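Local coordinates for protein polymeric Immunoglobulin Receptor (Oncorhynchus mykiss, PDB 5F1S) that probably binds polymeric immunoglobulins and, as in relatives, carries them across mucosal epithelia, its ectodomain being released as secretory component, at residues A[29-33]-A[44-49]; A[16-22]-A[71-77]; A[1-5]-A[101-106]; A[135-140]-A[173-177]; A[142-146]-A[155-159]. The contacts are given in a common frame with arbitrary orientation. Numbering follows the deposited sequence.

Interaction 1 of 5, residues A[29-33]-A[44-49]; sequences YVKYW and SLVRSD
The C-C' hairpin of an immunoglobulin V-set domain illustrates how an edge strand is held. Residues 31-33 and 44-47 run antiparallel, their axes 4.9 Å apart at an angle of 146°, with Tyr32 and Arg47 as a non-hydrogen-bonded pair and Trp33 and Val46 as a hydrogen-bonded one. Trp33, the residue most covered here, is extended with chi1 t. Its N donates to Val46 O (3.1 Å) and its O receives Leu45 N (2.8 Å), while CB lies 3.8 Å from Val46 CG1 and CD1 4.0 Å from Leu45 CD1. The indole packs inside the sandwich on Val75 and Met77. Val30 (chi1 t) sets CG1 over one face of the Arg47 guanidinium, 3.6 Å from NH2. That guanidinium is salt-bridged to Asp49 (NE to OD2 2.9 Å) and also to Glu93. Beyond the ladder, Ser48 (chi1 p) continues the pairing with backbone and side chain together: Ser48 N donates to Lys31 O at 2.9 Å, and Lys31 N donates to Ser48 OG at 2.9 Å.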
# COMPACT_ATOMS: atom_id res chain seq x y z
N TYR A 29 15.11 -27.38 1.63
CA TYR A 29 16.29 -26.57 1.40
C TYR A 29 16.16 -25.22 2.08
O TYR A 29 15.05 -24.74 2.32
CB TYR A 29 16.51 -26.35 -0.10
CG TYR A 29 16.87 -27.63 -0.83
CD1 TYR A 29 15.89 -28.50 -1.31
CD2 TYR A 29 18.17 -27.97 -0.97
CE1 TYR A 29 16.24 -29.69 -1.98
CE2 TYR A 29 18.54 -29.16 -1.63
CZ TYR A 29 17.56 -29.98 -2.14
OH TYR A 29 17.88 -31.16 -2.77
N VAL A 30 17.29 -24.57 2.30
CA VAL A 30 17.28 -23.23 2.89
C VAL A 30 16.68 -22.25 1.88
O VAL A 30 16.96 -22.33 0.67
CB VAL A 30 18.69 -22.82 3.30
CG1 VAL A 30 18.74 -21.38 3.80
CG2 VAL A 30 19.24 -23.83 4.33
N LYS A 31 15.83 -21.36 2.38
CA LYS A 31 15.22 -20.32 1.55
C LYS A 31 15.89 -18.99 1.86
O LYS A 31 16.34 -18.75 2.99
CB LYS A 31 13.71 -20.23 1.82
CG LYS A 31 12.96 -21.57 1.84
CD LYS A 31 13.24 -22.38 0.55
CE LYS A 31 12.26 -23.59 0.44
NZ LYS A 31 12.39 -24.55 1.59
N TYR A 32 15.93 -18.11 0.87
CA TYR A 32 16.55 -16.82 1.09
C TYR A 32 15.85 -15.74 0.28
O TYR A 32 15.05 -16.01 -0.62
CB TYR A 32 18.07 -16.86 0.80
CG TYR A 32 18.47 -17.10 -0.63
CD1 TYR A 32 18.78 -16.03 -1.45
CD2 TYR A 32 18.57 -18.38 -1.15
CE1 TYR A 32 19.18 -16.26 -2.79
CE2 TYR A 32 18.94 -18.61 -2.47
CZ TYR A 32 19.26 -17.54 -3.27
OH TYR A 32 19.63 -17.74 -4.57
N TRP A 33 16.11 -14.50 0.69
CA TRP A 33 15.55 -13.29 0.09
C TRP A 33 16.71 -12.37 -0.23
O TRP A 33 17.51 -12.05 0.66
CB TRP A 33 14.58 -12.63 1.06
CG TRP A 33 13.93 -11.39 0.64
CD1 TRP A 33 14.11 -10.14 1.17
CD2 TRP A 33 12.93 -11.26 -0.37
NE1 TRP A 33 13.30 -9.24 0.54
CE2 TRP A 33 12.51 -9.91 -0.36
CE3 TRP A 33 12.32 -12.16 -1.23
CZ2 TRP A 33 11.55 -9.43 -1.24
CZ3 TRP A 33 11.34 -11.69 -2.08
CH2 TRP A 33 10.97 -10.34 -2.09
N SER A 44 22.13 -11.12 -0.01
CA SER A 44 21.18 -11.85 0.80
C SER A 44 20.78 -11.03 2.01
O SER A 44 21.64 -10.53 2.74
CB SER A 44 21.81 -13.17 1.24
OG SER A 44 20.90 -13.88 2.04
N LEU A 45 19.47 -10.88 2.22
CA LEU A 45 18.97 -10.11 3.35
C LEU A 45 18.50 -10.97 4.50
O LEU A 45 18.56 -10.52 5.65
CB LEU A 45 17.80 -9.21 2.91
CG LEU A 45 18.11 -8.21 1.80
CD1 LEU A 45 16.89 -7.23 1.57
CD2 LEU A 45 19.38 -7.39 2.11
N VAL A 46 17.99 -12.17 4.23
CA VAL A 46 17.51 -13.06 5.28
C VAL A 46 17.46 -14.47 4.72
O VAL A 46 17.21 -14.69 3.53
CB VAL A 46 16.14 -12.62 5.86
CG1 VAL A 46 15.03 -12.77 4.87
CG2 VAL A 46 15.81 -13.42 7.10
N ARG A 47 17.76 -15.44 5.59
CA ARG A 47 17.73 -16.86 5.28
C ARG A 47 16.87 -17.58 6.31
O ARG A 47 16.78 -17.17 7.47
CB ARG A 47 19.13 -17.50 5.32
CG ARG A 47 20.10 -16.91 4.40
CD ARG A 47 21.53 -17.29 4.76
NE ARG A 47 21.72 -18.74 4.91
CZ ARG A 47 22.11 -19.55 3.94
NH1 ARG A 47 22.28 -19.10 2.71
NH2 ARG A 47 22.25 -20.85 4.17
N SER A 48 16.24 -18.68 5.86
CA SER A 48 15.36 -19.45 6.71
C SER A 48 16.12 -20.26 7.77
O SER A 48 15.46 -20.86 8.63
CB SER A 48 14.50 -20.41 5.87
OG SER A 48 15.34 -21.35 5.22
N ASP A 49 17.45 -20.31 7.72
CA ASP A 49 18.21 -21.05 8.73
C ASP A 49 18.89 -20.13 9.74
O ASP A 49 19.77 -20.58 10.46
CB ASP A 49 19.25 -21.97 8.11
CG ASP A 49 20.37 -21.22 7.36
OD1 ASP A 49 21.32 -21.88 6.88
OD2 ASP A 49 20.30 -19.97 7.18

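Interaction 2 of 5, residues A[16-22]-A[71-77]; sequences VMIPCHY and QVFTVTM
Around the disulfide half-cystine Cys20, which bonds to Cys90 in the facing sheet, two central strands form a regular antiparallel ladder. Strands 16-22 and 72-77 approach to 4.6 Å with 158° between their directions, burying 734 Å² between the two segments. Val16-Met77, Ile18-Val75 and Cys20-Phe73 are hydrogen-bonded pairs; Met17-Thr76, Pro19-Thr74 and His21-Val72 are not, so a proline, which lacks an amide hydrogen, costs the ladder nothing at Pro19. Each hydrogen-bonded pair closes twice: Val16 N to Met77 O 2.9 Å and Met77 N to Val16 O 3.0 Å; Ile18 N to Val75 O 2.8 Å and Val75 N to Ile18 O 2.9 Å; Cys20 N to Phe73 O 2.8 Å and Phe73 N to Cys20 O 2.9 Å. These are the B and E strands of the V-set sandwich, and their inward face carries Val16, Ile18, Cys20, Phe73, Val75 and Met77. Phe73 (chi1 p) lays its ring face against Cys20 (chi1 m), whose CB stands 3.4 Å from the ring centroid in a CH-pi contact. Tyr22 (chi1 p) brings CD2 to 3.7 Å from CD1 at the Phe73 ring edge, and its hydroxyl bonds Asp66. On the outward face, Val72 CG2 sits 3.7 Å above the centroid of the His21 ring. Gln71, in a left-handed conformation (62/41), forms a G1 beta bulge with Val72 opposite Asp67, yet its O still receives Tyr22 N at 3.0 Å.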
# COMPACT_ATOMS: atom_id res chain seq x y z
N VAL A 16 5.24 -4.90 3.62
CA VAL A 16 4.77 -5.85 2.63
C VAL A 16 4.96 -7.27 3.13
O VAL A 16 5.88 -7.56 3.89
CB VAL A 16 5.45 -5.69 1.25
CG1 VAL A 16 5.11 -4.32 0.63
CG2 VAL A 16 6.95 -5.88 1.34
N MET A 17 4.09 -8.15 2.67
CA MET A 17 4.12 -9.57 2.97
C MET A 17 4.13 -10.28 1.63
O MET A 17 3.15 -10.18 0.89
CB MET A 17 2.91 -10.01 3.81
CG MET A 17 2.91 -11.48 4.09
SD MET A 17 1.35 -11.95 5.00
CE MET A 17 0.18 -11.81 3.76
N ILE A 18 5.24 -10.94 1.30
CA ILE A 18 5.50 -11.45 -0.04
C ILE A 18 5.54 -12.98 0.04
O ILE A 18 6.44 -13.52 0.69
CB ILE A 18 6.83 -10.91 -0.59
CG1 ILE A 18 6.68 -9.39 -0.71
CG2 ILE A 18 7.15 -11.55 -1.90
CD1 ILE A 18 8.00 -8.70 -0.84
N PRO A 19 4.65 -13.68 -0.66
CA PRO A 19 4.78 -15.15 -0.79
C PRO A 19 5.75 -15.54 -1.89
O PRO A 19 5.59 -15.14 -3.05
CB PRO A 19 3.35 -15.59 -1.15
CG PRO A 19 2.84 -14.42 -2.02
CD PRO A 19 3.45 -13.18 -1.38
N CYS A 20 6.64 -16.46 -1.55
CA CYS A 20 7.54 -17.11 -2.49
C CYS A 20 7.12 -18.57 -2.53
O CYS A 20 7.52 -19.35 -1.65
CB CYS A 20 8.99 -16.98 -2.04
SG CYS A 20 9.66 -15.27 -1.99
N HIS A 21 6.34 -18.93 -3.54
CA HIS A 21 5.83 -20.29 -3.68
C HIS A 21 6.86 -21.14 -4.42
O HIS A 21 7.57 -20.66 -5.31
CB HIS A 21 4.48 -20.34 -4.40
CG HIS A 21 3.32 -19.90 -3.55
ND1 HIS A 21 2.57 -20.77 -2.77
CD2 HIS A 21 2.80 -18.68 -3.34
CE1 HIS A 21 1.63 -20.09 -2.14
NE2 HIS A 21 1.74 -18.82 -2.49
N TYR A 22 6.96 -22.40 -4.05
CA TYR A 22 7.97 -23.24 -4.66
C TYR A 22 7.46 -24.66 -4.85
O TYR A 22 6.51 -25.10 -4.20
CB TYR A 22 9.25 -23.28 -3.84
CG TYR A 22 9.07 -23.64 -2.40
CD1 TYR A 22 9.11 -24.96 -1.99
CD2 TYR A 22 8.89 -22.65 -1.44
CE1 TYR A 22 9.00 -25.29 -0.63
CE2 TYR A 22 8.75 -22.99 -0.06
CZ TYR A 22 8.83 -24.33 0.31
OH TYR A 22 8.77 -24.69 1.64
N GLN A 71 4.27 -25.12 1.06
CA GLN A 71 5.13 -24.96 -0.12
C GLN A 71 5.29 -23.49 -0.47
O GLN A 71 5.26 -23.08 -1.63
CB GLN A 71 4.59 -25.78 -1.31
CG GLN A 71 4.69 -27.30 -0.99
CD GLN A 71 3.96 -28.18 -1.98
OE1 GLN A 71 3.62 -27.76 -3.07
NE2 GLN A 71 3.71 -29.41 -1.59
N VAL A 72 5.46 -22.69 0.56
CA VAL A 72 5.65 -21.26 0.39
C VAL A 72 6.52 -20.78 1.54
O VAL A 72 6.38 -21.24 2.68
CB VAL A 72 4.30 -20.52 0.35
CG1 VAL A 72 3.45 -20.79 1.61
CG2 VAL A 72 4.48 -18.99 0.12
N PHE A 73 7.42 -19.86 1.25
CA PHE A 73 8.03 -19.07 2.30
C PHE A 73 7.61 -17.62 2.12
O PHE A 73 7.50 -17.13 1.01
CB PHE A 73 9.56 -19.24 2.35
CG PHE A 73 10.37 -18.81 1.12
CD1 PHE A 73 10.60 -19.71 0.07
CD2 PHE A 73 10.99 -17.56 1.07
CE1 PHE A 73 11.42 -19.36 -1.02
CE2 PHE A 73 11.81 -17.20 -0.02
CZ PHE A 73 12.03 -18.10 -1.06
N THR A 74 7.33 -16.97 3.24
CA THR A 74 6.77 -15.63 3.26
C THR A 74 7.84 -14.69 3.80
O THR A 74 8.44 -14.95 4.85
CB THR A 74 5.53 -15.60 4.14
OG1 THR A 74 4.59 -16.57 3.68
CG2 THR A 74 4.82 -14.23 4.10
N VAL A 75 8.09 -13.60 3.06
CA VAL A 75 9.06 -12.60 3.45
C VAL A 75 8.30 -11.34 3.82
O VAL A 75 7.47 -10.87 3.05
CB VAL A 75 10.08 -12.35 2.34
CG1 VAL A 75 11.05 -11.26 2.78
CG2 VAL A 75 10.85 -13.62 1.98
N THR A 76 8.53 -10.82 5.02
CA THR A 76 7.88 -9.60 5.47
C THR A 76 8.93 -8.50 5.58
O THR A 76 9.94 -8.67 6.26
CB THR A 76 7.18 -9.82 6.82
OG1 THR A 76 6.23 -10.86 6.66
CG2 THR A 76 6.48 -8.54 7.30
N MET A 77 8.71 -7.38 4.91
CA MET A 77 9.59 -6.24 5.01
C MET A 77 8.76 -5.13 5.63
O MET A 77 7.66 -4.81 5.15
CB MET A 77 10.18 -5.81 3.65
CG MET A 77 11.02 -6.91 2.98
SD MET A 77 11.69 -6.29 1.41
CE MET A 77 12.95 -5.37 2.08
O HOH W 1 3.55 -23.80 -3.87

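Interaction 3 of 5, residues A[1-5]-A[101-106]; sequences RVTTV and DVTASL
Arg1 opens the chain with its backbone rather than its side chain: Arg1 N donates to Asp101 O at 2.8 Å, and water 2 links the same N (2.8 Å) to Asp101 OD1 (2.9 Å from the water). The extended segment 1-5 runs nearly parallel to 101-106, 11° apart end to end. Successive side chains alternate. Val2 (chi1 t) points toward the partner and has the largest area covered in this contact; its CG2 reaches 3.5 Å from Val102 CA and its CG1 4.1 Å from Ala104 CB, the small alanine allowing Val2 O to sit 3.4 Å from that CB. Thr3 turns away and pairs through its backbone with His21, so strand 2-3 hydrogen-bonds to strand 16-22 while packing against 101-106. Thr4 (chi1 t) turns back, with CG2 3.8 Å from Ser105 O and 4.2 Å from both Ala104 CB and Leu106 CB, while OG1 bonds Pro19 O. Val5 (chi1 m), set sideways, brings CG2 to 3.7 Å from Leu106 CD1. Beside it water 3 donates to Val5 O (2.8 Å) and Ser105 O (2.6 Å). Apart from the Arg1 N to Asp101 O bond, side chains and waters bridge the two sheets. Such packing of an A strand in the B-strand sheet against the start of G, followed by an A' strand parallel to G in the other sheet, is typical of the V-set sandwich.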
# COMPACT_ATOMS: atom_id res chain seq x y z
N ARG A 1 10.70 -24.79 -9.93
CA ARG A 1 9.77 -23.62 -10.12
C ARG A 1 9.61 -22.85 -8.80
O ARG A 1 9.26 -23.44 -7.79
CB ARG A 1 8.41 -24.10 -10.57
CG ARG A 1 7.47 -22.98 -11.00
CD ARG A 1 6.17 -23.55 -11.57
NE ARG A 1 5.22 -22.51 -11.96
CZ ARG A 1 5.31 -21.78 -13.07
NH1 ARG A 1 6.31 -21.96 -13.93
NH2 ARG A 1 4.39 -20.86 -13.31
N VAL A 2 9.90 -21.56 -8.84
CA VAL A 2 9.66 -20.64 -7.73
C VAL A 2 8.95 -19.44 -8.32
O VAL A 2 9.34 -18.98 -9.39
CB VAL A 2 10.97 -20.20 -7.05
CG1 VAL A 2 10.69 -19.10 -6.01
CG2 VAL A 2 11.68 -21.44 -6.47
N THR A 3 7.89 -18.98 -7.67
CA THR A 3 7.10 -17.89 -8.21
C THR A 3 6.70 -16.95 -7.08
O THR A 3 6.59 -17.34 -5.91
CB THR A 3 5.83 -18.37 -8.91
OG1 THR A 3 5.00 -19.06 -7.99
CG2 THR A 3 6.14 -19.36 -10.01
N THR A 4 6.37 -15.72 -7.46
CA THR A 4 5.96 -14.75 -6.49
C THR A 4 4.99 -13.78 -7.16
O THR A 4 4.54 -14.01 -8.29
CB THR A 4 7.17 -14.05 -5.86
OG1 THR A 4 6.76 -13.24 -4.78
CG2 THR A 4 7.90 -13.13 -6.86
N VAL A 5 4.61 -12.76 -6.43
CA VAL A 5 3.60 -11.81 -6.89
C VAL A 5 4.20 -10.83 -7.89
O VAL A 5 5.42 -10.73 -8.04
CB VAL A 5 3.00 -11.04 -5.71
CG1 VAL A 5 2.29 -12.02 -4.74
CG2 VAL A 5 4.09 -10.28 -4.94
N ASP A 101 15.05 -22.04 -12.24
CA ASP A 101 14.08 -22.92 -11.61
C ASP A 101 13.92 -22.65 -10.11
O ASP A 101 12.97 -23.17 -9.53
CB ASP A 101 14.50 -24.40 -11.75
CG ASP A 101 14.33 -24.95 -13.18
OD1 ASP A 101 13.45 -24.46 -13.93
OD2 ASP A 101 15.06 -25.91 -13.53
N VAL A 102 14.84 -21.92 -9.47
CA VAL A 102 14.83 -21.83 -8.01
C VAL A 102 14.90 -20.38 -7.55
O VAL A 102 15.25 -20.10 -6.40
CB VAL A 102 15.99 -22.64 -7.39
CG1 VAL A 102 15.68 -24.11 -7.55
CG2 VAL A 102 17.32 -22.32 -8.01
N THR A 103 14.54 -19.45 -8.44
CA THR A 103 14.52 -18.03 -8.05
C THR A 103 13.35 -17.35 -8.77
O THR A 103 12.80 -17.85 -9.76
CB THR A 103 15.83 -17.28 -8.41
OG1 THR A 103 15.99 -17.27 -9.85
CG2 THR A 103 17.11 -17.86 -7.73
N ALA A 104 12.94 -16.19 -8.25
CA ALA A 104 11.90 -15.40 -8.89
C ALA A 104 12.10 -13.97 -8.43
O ALA A 104 12.48 -13.74 -7.28
CB ALA A 104 10.48 -15.92 -8.56
N SER A 105 11.90 -12.99 -9.34
CA SER A 105 12.14 -11.61 -8.96
C SER A 105 10.82 -10.84 -8.86
O SER A 105 9.80 -11.19 -9.46
CB SER A 105 13.02 -10.88 -9.97
OG SER A 105 12.43 -11.01 -11.25
N LEU A 106 10.91 -9.70 -8.20
CA LEU A 106 9.84 -8.71 -8.32
C LEU A 106 10.43 -7.37 -7.93
O LEU A 106 11.44 -7.28 -7.24
CB LEU A 106 8.61 -9.01 -7.48
CG LEU A 106 8.71 -8.53 -6.02
CD1 LEU A 106 7.43 -8.74 -5.33
CD2 LEU A 106 9.82 -9.30 -5.37
O HOH W 2 10.86 -25.18 -12.73
O HOH W 3 7.28 -10.70 -10.11

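Interaction 4 of 5, residues A[135-140]-A[173-177]; sequences YSQGYR and DDLTK
A polar contact between two turns links the ends of strands 129-135 and 169-173 in the second immunoglobulin domain, on the side that meets the first. Tyr135 carries most of it, with 96 Å² covered. Its N donates to Lys177 O at 3.0 Å, and with chi1 p its ring passes Lys177, whose carbonyl carbon lies over one face, so that OH can donate to Asp173 OD1 at 2.7 Å. That OD1 also accepts Leu175 N (2.9 Å), forming an Asx turn. Asp174 OD1 takes Thr176 N in a second Asx turn and Lys177 N, three residues on, in an Asx motif, both at 2.8 Å. From the other side, after the 3-10 segment 137-139, Arg140 NE donates to Thr176 O at 2.9 Å, and water 4 donates to Tyr135 O (2.8 Å) and Thr176 O (2.7 Å). Arg14 of the first domain bonds both Tyr135 O and Lys177 O. The whole joins the B-C loop to the D-E turn of a V-set domain.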
# COMPACT_ATOMS: atom_id res chain seq x y z
N TYR A 135 -1.73 7.82 3.29
CA TYR A 135 -0.58 8.67 3.05
C TYR A 135 0.69 8.08 3.64
O TYR A 135 0.65 7.26 4.55
CB TYR A 135 -0.80 10.08 3.62
CG TYR A 135 -1.07 10.13 5.07
CD1 TYR A 135 -0.03 10.09 5.99
CD2 TYR A 135 -2.34 10.21 5.54
CE1 TYR A 135 -0.27 10.16 7.34
CE2 TYR A 135 -2.61 10.27 6.91
CZ TYR A 135 -1.55 10.26 7.79
OH TYR A 135 -1.81 10.33 9.14
N SER A 136 1.82 8.45 3.04
CA SER A 136 3.13 7.94 3.43
C SER A 136 3.66 8.70 4.64
O SER A 136 3.14 9.76 5.05
CB SER A 136 4.12 8.04 2.28
OG SER A 136 4.37 9.39 1.92
N GLN A 137 4.75 8.16 5.19
CA GLN A 137 5.15 8.52 6.56
C GLN A 137 5.48 9.99 6.69
O GLN A 137 5.31 10.57 7.78
CB GLN A 137 6.38 7.72 7.03
CG GLN A 137 7.59 8.02 6.22
CD GLN A 137 8.76 7.08 6.49
OE1 GLN A 137 8.57 5.94 6.93
NE2 GLN A 137 9.98 7.54 6.17
N GLY A 138 5.94 10.62 5.63
CA GLY A 138 6.34 12.00 5.72
C GLY A 138 5.20 12.97 5.86
O GLY A 138 5.47 14.17 6.04
N TYR A 139 3.95 12.52 5.73
CA TYR A 139 2.79 13.40 5.84
C TYR A 139 2.07 13.29 7.18
O TYR A 139 1.00 13.87 7.35
CB TYR A 139 1.83 13.14 4.67
CG TYR A 139 2.49 13.56 3.36
CD1 TYR A 139 2.57 14.88 3.01
CD2 TYR A 139 3.09 12.64 2.51
CE1 TYR A 139 3.19 15.30 1.85
CE2 TYR A 139 3.72 13.03 1.36
CZ TYR A 139 3.76 14.37 1.03
OH TYR A 139 4.38 14.81 -0.11
N ARG A 140 2.64 12.56 8.13
CA ARG A 140 1.93 12.33 9.39
C ARG A 140 1.55 13.64 10.08
O ARG A 140 0.45 13.76 10.64
CB ARG A 140 2.79 11.46 10.31
CG ARG A 140 2.71 9.99 9.92
CD ARG A 140 3.75 9.14 10.57
NE ARG A 140 3.58 7.75 10.14
CZ ARG A 140 4.54 6.83 10.16
NH1 ARG A 140 5.76 7.15 10.60
NH2 ARG A 140 4.26 5.61 9.73
N ASP A 173 -8.29 11.95 10.83
CA ASP A 173 -6.92 11.53 10.54
C ASP A 173 -6.43 10.66 11.68
O ASP A 173 -6.47 11.10 12.84
CB ASP A 173 -6.06 12.78 10.39
CG ASP A 173 -4.61 12.49 10.02
OD1 ASP A 173 -4.26 11.31 9.82
OD2 ASP A 173 -3.82 13.46 9.92
N ASP A 174 -6.02 9.43 11.38
CA ASP A 174 -5.51 8.56 12.43
C ASP A 174 -4.08 8.90 12.82
O ASP A 174 -3.51 8.21 13.68
CB ASP A 174 -5.63 7.07 12.04
CG ASP A 174 -4.62 6.61 10.96
OD1 ASP A 174 -3.67 7.32 10.63
OD2 ASP A 174 -4.77 5.49 10.44
N LEU A 175 -3.49 9.94 12.23
CA LEU A 175 -2.20 10.50 12.59
C LEU A 175 -1.03 9.60 12.26
O LEU A 175 0.11 9.97 12.53
CB LEU A 175 -2.13 10.83 14.09
CG LEU A 175 -3.23 11.81 14.55
CD1 LEU A 175 -3.18 11.94 16.08
CD2 LEU A 175 -3.08 13.17 13.88
N THR A 176 -1.27 8.46 11.65
CA THR A 176 -0.16 7.57 11.32
C THR A 176 -0.13 7.12 9.86
O THR A 176 0.95 7.08 9.27
CB THR A 176 -0.19 6.36 12.25
OG1 THR A 176 0.81 5.44 11.81
CG2 THR A 176 -1.49 5.67 12.21
N LYS A 177 -1.30 6.85 9.25
CA LYS A 177 -1.35 6.16 7.95
C LYS A 177 -2.45 6.64 7.02
O LYS A 177 -2.34 6.41 5.82
CB LYS A 177 -1.58 4.63 8.12
CG LYS A 177 -0.61 3.86 8.95
CD LYS A 177 -0.89 2.36 8.80
CE LYS A 177 -2.30 1.93 9.19
NZ LYS A 177 -2.44 0.43 9.15
O HOH W 4 2.17 6.98 6.85

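Interaction 5 of 5, residues A[142-146]-A[155-159]; sequences HEKRW and CLVTD
Trp146 (chi1 t) meets Leu156 (chi1 m) at the edge of its indole, CD1 to CD1 at 4.4 Å, on the inward face of a C-C' hairpin in the second V-set domain; Tyr194 stacks on the same indole. The strands run antiparallel, with segment directions 135° apart. Trp146-Leu156 is the hydrogen-bonded pair, Trp146 N to Leu156 O 3.0 Å and Leu156 N to Trp146 O 2.9 Å. Arg145-Val157 is the non-hydrogen-bonded pair, Arg145 CB lying 3.9 Å from Val157 CG2 on the outward face. There the Arg145 guanidinium presents its edge to Cys155, NE to SG 3.9 Å, and reaches on to Gly199 O. Cys155 forms with Cys147 a disulfide within the hairpin. Lys144 NZ curls back to His142 O (2.9 Å) and forms a salt bridge with Asp173. As strand 156-157 ends, Thr158 (chi1 p) takes over the pairing: Thr158 N donates to Lys144 O at 2.9 Å, and Thr158 OG1 receives Lys144 N, also at 2.9 Å.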
# COMPACT_ATOMS: atom_id res chain seq x y z
N HIS A 142 1.32 16.73 8.65
CA HIS A 142 0.70 17.73 7.81
C HIS A 142 -0.80 17.81 8.09
O HIS A 142 -1.47 16.82 8.40
CB HIS A 142 0.87 17.38 6.32
CG HIS A 142 2.24 17.64 5.77
ND1 HIS A 142 3.38 17.05 6.28
CD2 HIS A 142 2.63 18.37 4.71
CE1 HIS A 142 4.42 17.42 5.55
NE2 HIS A 142 3.99 18.24 4.60
N GLU A 143 -1.35 19.02 7.97
CA GLU A 143 -2.79 19.11 7.95
C GLU A 143 -3.27 18.36 6.70
O GLU A 143 -2.61 18.39 5.66
CB GLU A 143 -3.26 20.57 7.93
CG GLU A 143 -2.90 21.31 6.73
CD GLU A 143 -3.39 22.74 6.78
OE1 GLU A 143 -3.67 23.25 7.91
OE2 GLU A 143 -3.51 23.34 5.70
N LYS A 144 -4.39 17.67 6.83
CA LYS A 144 -4.99 16.95 5.71
C LYS A 144 -6.16 17.74 5.16
O LYS A 144 -6.86 18.42 5.92
CB LYS A 144 -5.46 15.58 6.17
CG LYS A 144 -4.38 14.77 6.92
CD LYS A 144 -3.12 14.70 6.12
CE LYS A 144 -2.13 13.73 6.72
NZ LYS A 144 -1.72 13.99 8.16
N ARG A 145 -6.43 17.63 3.85
CA ARG A 145 -7.53 18.39 3.28
C ARG A 145 -8.34 17.58 2.28
O ARG A 145 -7.86 16.61 1.69
CB ARG A 145 -7.07 19.69 2.63
CG ARG A 145 -5.81 19.71 1.96
CD ARG A 145 -5.37 21.18 1.69
NE ARG A 145 -4.81 21.23 0.35
CZ ARG A 145 -3.57 20.87 0.06
NH1 ARG A 145 -2.76 20.47 1.01
NH2 ARG A 145 -3.13 20.91 -1.20
N TRP A 146 -9.60 17.97 2.18
CA TRP A 146 -10.56 17.44 1.22
C TRP A 146 -11.09 18.63 0.42
O TRP A 146 -11.62 19.58 1.02
CB TRP A 146 -11.67 16.72 1.95
CG TRP A 146 -12.84 16.28 1.12
CD1 TRP A 146 -14.08 16.82 1.09
CD2 TRP A 146 -12.87 15.16 0.21
NE1 TRP A 146 -14.91 16.09 0.23
CE2 TRP A 146 -14.17 15.09 -0.33
CE3 TRP A 146 -11.92 14.21 -0.18
CZ2 TRP A 146 -14.57 14.09 -1.25
CZ3 TRP A 146 -12.31 13.22 -1.12
CH2 TRP A 146 -13.61 13.18 -1.62
N CYS A 155 -11.40 23.85 0.18
CA CYS A 155 -10.76 22.85 1.03
C CYS A 155 -11.30 22.87 2.46
O CYS A 155 -11.50 23.92 3.07
CB CYS A 155 -9.23 23.04 1.09
SG CYS A 155 -8.39 22.69 -0.44
N LEU A 156 -11.55 21.68 2.97
CA LEU A 156 -11.84 21.43 4.37
C LEU A 156 -10.60 20.79 5.00
O LEU A 156 -10.10 19.78 4.49
CB LEU A 156 -13.05 20.53 4.51
CG LEU A 156 -14.25 20.94 3.67
CD1 LEU A 156 -15.33 19.93 3.92
CD2 LEU A 156 -14.74 22.34 4.06
N VAL A 157 -10.10 21.37 6.09
CA VAL A 157 -8.77 21.06 6.57
C VAL A 157 -8.85 20.59 8.02
O VAL A 157 -9.64 21.11 8.82
CB VAL A 157 -7.83 22.27 6.41
CG1 VAL A 157 -6.43 21.93 6.89
CG2 VAL A 157 -7.81 22.73 4.96
N THR A 158 -8.05 19.57 8.36
CA THR A 158 -8.05 19.04 9.70
C THR A 158 -7.35 20.00 10.65
O THR A 158 -6.46 20.76 10.25
CB THR A 158 -7.32 17.71 9.78
OG1 THR A 158 -6.01 17.89 9.22
CG2 THR A 158 -8.06 16.63 9.02
N ASP A 159 -7.69 19.88 11.92
CA ASP A 159 -7.10 20.71 12.96
C ASP A 159 -5.91 19.99 13.56
O ASP A 159 -5.52 18.91 13.12
CB ASP A 159 -8.14 21.08 14.02
CG ASP A 159 -8.70 19.88 14.80
OD1 ASP A 159 -8.10 18.79 14.80
OD2 ASP A 159 -9.78 20.06 15.43

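In the fold
Interactions 1 to 3 lie in the first immunoglobulin domain, interactions 4 and 5 in the second. Interaction 2 is nested inside the loop closed by interaction 3 and itself encloses interaction 1. They touch: Pro19 O to Thr4 OG1 2.8 Å, Lys31 CG to Phe73 CD1 3.5 Å, and Trp33 CH2 to Leu106 CD2 3.6 Å. In the second domain, the Lys144 NZ to Asp173 OD2 salt bridge (2.8 Å) couples the pair. A principle emerges from the repeat: Tyr135, Lys144 and Asp173 reproduce the grouping of Tyr22, Lys31 and Asp66. Across the domains, interactions 2 and 4 come nearest, about 11 Å between nearest atoms; the centres of interactions 1 and 5 lie about 44 Å apart.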